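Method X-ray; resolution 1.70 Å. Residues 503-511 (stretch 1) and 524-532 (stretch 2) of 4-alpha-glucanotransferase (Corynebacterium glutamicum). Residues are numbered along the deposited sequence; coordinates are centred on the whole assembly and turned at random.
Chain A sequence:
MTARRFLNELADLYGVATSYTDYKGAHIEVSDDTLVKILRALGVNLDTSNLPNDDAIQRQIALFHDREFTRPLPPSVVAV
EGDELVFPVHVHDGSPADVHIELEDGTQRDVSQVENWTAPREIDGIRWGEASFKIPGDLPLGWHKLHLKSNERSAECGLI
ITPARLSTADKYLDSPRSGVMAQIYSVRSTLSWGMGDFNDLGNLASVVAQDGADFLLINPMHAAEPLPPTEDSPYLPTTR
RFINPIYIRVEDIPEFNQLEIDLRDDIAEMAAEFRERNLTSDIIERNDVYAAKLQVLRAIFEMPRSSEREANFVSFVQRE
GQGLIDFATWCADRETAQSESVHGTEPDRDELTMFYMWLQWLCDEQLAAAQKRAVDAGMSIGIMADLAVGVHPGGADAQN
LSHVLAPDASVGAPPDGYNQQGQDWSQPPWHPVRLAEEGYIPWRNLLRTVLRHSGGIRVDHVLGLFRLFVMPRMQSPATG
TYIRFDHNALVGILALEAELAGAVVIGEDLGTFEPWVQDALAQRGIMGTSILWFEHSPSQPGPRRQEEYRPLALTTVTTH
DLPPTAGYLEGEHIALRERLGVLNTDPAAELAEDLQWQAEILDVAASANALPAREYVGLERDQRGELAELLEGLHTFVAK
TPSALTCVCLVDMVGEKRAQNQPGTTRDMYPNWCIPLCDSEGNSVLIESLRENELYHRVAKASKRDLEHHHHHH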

# COMPACT_ATOMS: atom_id res chain seq x y z
N ALA A 503 1.13 4.09 15.25
CA ALA A 503 0.72 2.95 14.43
C ALA A 503 1.60 1.73 14.38
O ALA A 503 2.80 1.78 14.56
CB ALA A 503 0.44 3.46 12.97
N VAL A 504 0.97 0.62 14.01
CA VAL A 504 1.61 -0.65 13.62
C VAL A 504 1.98 -0.52 12.17
O VAL A 504 1.18 0.05 11.33
CB VAL A 504 0.62 -1.83 13.79
CG1 VAL A 504 1.14 -3.09 13.17
CG2 VAL A 504 0.42 -2.08 15.27
N VAL A 505 3.13 -1.08 11.82
CA VAL A 505 3.51 -1.25 10.46
C VAL A 505 3.74 -2.73 10.09
O VAL A 505 4.60 -3.38 10.71
CB VAL A 505 4.77 -0.43 10.07
CG1 VAL A 505 5.08 -0.58 8.60
CG2 VAL A 505 4.54 1.04 10.40
N ILE A 506 3.03 -3.21 9.09
CA ILE A 506 3.21 -4.55 8.59
C ILE A 506 3.69 -4.52 7.15
O ILE A 506 3.14 -3.85 6.32
CB ILE A 506 1.92 -5.37 8.70
CG1 ILE A 506 1.57 -5.58 10.16
CG2 ILE A 506 2.05 -6.70 7.99
CD1 ILE A 506 0.10 -5.42 10.44
N GLY A 507 4.73 -5.29 6.88
CA GLY A 507 5.34 -5.27 5.59
C GLY A 507 5.15 -6.61 5.01
O GLY A 507 5.47 -7.61 5.61
N GLU A 508 4.61 -6.62 3.82
CA GLU A 508 4.25 -7.85 3.21
C GLU A 508 5.53 -8.40 2.65
O GLU A 508 6.18 -7.76 1.83
CB GLU A 508 3.18 -7.57 2.16
CG GLU A 508 3.73 -7.16 0.82
CD GLU A 508 3.76 -8.33 -0.11
OE1 GLU A 508 4.31 -9.38 0.28
OE2 GLU A 508 3.22 -8.19 -1.20
N ASP A 509 5.83 -9.60 3.10
CA ASP A 509 7.14 -10.20 3.29
C ASP A 509 7.46 -11.39 2.38
O ASP A 509 8.46 -12.06 2.54
CB ASP A 509 7.16 -10.71 4.72
CG ASP A 509 8.52 -10.72 5.32
OD1 ASP A 509 9.49 -10.97 4.59
OD2 ASP A 509 8.64 -10.47 6.52
N LEU A 510 6.60 -11.65 1.42
CA LEU A 510 6.48 -12.97 0.83
C LEU A 510 7.74 -13.53 0.15
O LEU A 510 8.01 -14.72 0.24
CB LEU A 510 5.24 -13.05 -0.06
CG LEU A 510 3.91 -12.93 0.71
CD1 LEU A 510 2.75 -13.47 -0.10
CD2 LEU A 510 3.94 -13.56 2.09
N GLY A 511 8.52 -12.69 -0.52
CA GLY A 511 9.68 -13.16 -1.26
C GLY A 511 10.86 -13.57 -0.37
O GLY A 511 10.65 -13.72 0.82
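Stretch 2, residues 524-532: RGIMGTSIL

Stretch 2 leaves a helix and comes up beside the strand 504-507 running in broadly the same direction, but not flush with it: the axes of that strand and of strand 528-531 make an angle of 58° and approach to 5.7 Å. The two backbones therefore pair briefly, around Ile 506 and Met 527, and then diverge, so that from Thr 529 on stretch 2 holds stretch 1 through its side chains.

Arg 524, at phi/psi -80/-1, is still out of reach of stretch 1. Gly 525 ends the helix in a Schellman motif, with phi/psi of 74/24; positive phi by itself favours glycine, and nothing in stretch 1 crowds the place of a CB. Its carbonyl takes part in the approach through a water, which donates to Gly 525 O at 2.9 Å and accepts from Val 505 N at 3.0 Å, extending the pairing one step before direct bonds begin.

From Ile 526 the chain is extended, at -86/128. Ile 526 CA lies 5.2 Å from Val 505 CA. Its CA-to-CB bond points sideways; the side chain is chi1 m, chi2 t, with Ile 526 CG2 3.9 Å from Val 505 CG1. Ile 526 CG2 also lies 4.0 Å from Gly 507 N, and an ideal CB on Gly 507 would stand a tight 3.5 Å from Ile 526 CG2.

Met 527, at -84/146, is the register point. Met 527 CA is 4.5 Å from Ile 506 CA, and the two residues form a single parallel-type bridge in which Met 527 reaches to both neighbours of Ile 506: Met 527 N donates to Val 505 O at 2.9 Å, and Gly 507 N donates to Met 527 O at 2.6 Å, both nearly straight. Ile 506 CA adds a CA-H...O contact to Met 527 O at 3.5 Å. The side chain, m, t, t, lies along stretch 1 back toward its start: Met 527 CB is 4.0 Å from Ile 506 CG1, and Met 527 CE reaches Val 504 CG1 at 4.1 Å.

Gly 528, at -81/-175, sets Gly 528 CA 5.2 Å from Gly 507 CA and makes a CA-H...O contact from Gly 528 CA to Gly 507 O at 3.6 Å. With Asp 509 placed as it is, there is no room for a CB: Asp 509 OD2 sits 3.1 Å from Gly 528 CA, and an ideal CB on Gly 528 would be 2.4 Å from Asp 509 OD2.

Thr 529, at -129/123 and chi1 p, has more of its surface covered by stretch 1 than any other residue of stretch 2. Thr 529 CG2 packs 3.5 Å from Ile 506 CG2, while Thr 529 OG1 accepts from Asp 509 N at 3.0 Å, replacing a backbone acceptor where the chains have separated.

The CA-to-CB bond of Ser 530 points away, and the residue makes no contact. The CA-to-CB bond of Ile 531, at -121/118, points toward stretch 1, and Ile 531 CD1 meets Leu 510 CD2 at 4.0 Å, although Leu 510 is poorly ordered. Leu 532 turns to -49/-49 and is out of reach.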

# COMPACT_ATOMS: atom_id res chain seq x y z
N ARG A 524 13.57 -1.80 12.78
CA ARG A 524 12.60 -0.69 12.97
C ARG A 524 11.31 -1.05 13.61
O ARG A 524 10.41 -0.19 13.75
CB ARG A 524 12.28 -0.08 11.60
CG ARG A 524 13.47 0.48 10.91
CD ARG A 524 13.60 1.96 11.15
NE ARG A 524 14.59 2.49 10.24
CZ ARG A 524 14.98 3.76 10.17
NH1 ARG A 524 14.49 4.74 10.96
NH2 ARG A 524 15.89 4.07 9.24
N GLY A 525 11.12 -2.35 13.93
CA GLY A 525 9.87 -2.81 14.38
C GLY A 525 8.76 -2.97 13.36
O GLY A 525 7.59 -2.98 13.74
N ILE A 526 9.15 -3.14 12.08
CA ILE A 526 8.22 -3.41 11.04
C ILE A 526 7.98 -4.93 11.00
O ILE A 526 8.96 -5.71 10.88
CB ILE A 526 8.72 -2.86 9.72
CG1 ILE A 526 8.76 -1.30 9.81
CG2 ILE A 526 7.84 -3.32 8.56
CD1 ILE A 526 9.48 -0.60 8.64
N MET A 527 6.71 -5.32 11.03
CA MET A 527 6.33 -6.72 11.08
C MET A 527 6.30 -7.33 9.75
O MET A 527 6.01 -6.65 8.74
CB MET A 527 4.98 -6.83 11.75
CG MET A 527 4.99 -6.35 13.18
SD MET A 527 3.39 -6.64 13.98
CE MET A 527 3.52 -5.55 15.40
N GLY A 528 6.65 -8.61 9.69
CA GLY A 528 6.46 -9.43 8.52
C GLY A 528 5.06 -9.98 8.36
O GLY A 528 4.17 -9.66 9.15
N THR A 529 4.86 -10.82 7.34
CA THR A 529 3.60 -11.51 7.12
C THR A 529 3.88 -13.01 6.93
O THR A 529 4.67 -13.37 6.07
CB THR A 529 2.87 -10.98 5.85
OG1 THR A 529 3.77 -11.03 4.73
CG2 THR A 529 2.47 -9.58 6.04
N SER A 530 3.26 -13.83 7.77
CA SER A 530 3.29 -15.29 7.66
C SER A 530 1.90 -15.79 7.30
O SER A 530 0.90 -15.38 7.94
CB SER A 530 3.63 -15.84 9.00
OG SER A 530 4.93 -15.56 9.43
N ILE A 531 1.81 -16.60 6.27
CA ILE A 531 0.52 -17.09 5.75
C ILE A 531 0.56 -18.62 5.85
O ILE A 531 1.46 -19.27 5.27
CB ILE A 531 0.29 -16.61 4.30
CG1 ILE A 531 0.27 -15.08 4.26
CG2 ILE A 531 -1.06 -17.07 3.73
CD1 ILE A 531 0.14 -14.54 2.83
N LEU A 532 -0.35 -19.17 6.64
CA LEU A 532 -0.23 -20.58 7.06
C LEU A 532 0.04 -21.48 5.82
O LEU A 532 0.96 -22.26 5.82
CB LEU A 532 -1.55 -21.03 7.71
CG LEU A 532 -1.70 -22.56 7.83
CD1 LEU A 532 -0.96 -22.96 9.07
CD2 LEU A 532 -3.10 -23.05 7.87
O HOH W 1 4.79 -2.15 14.13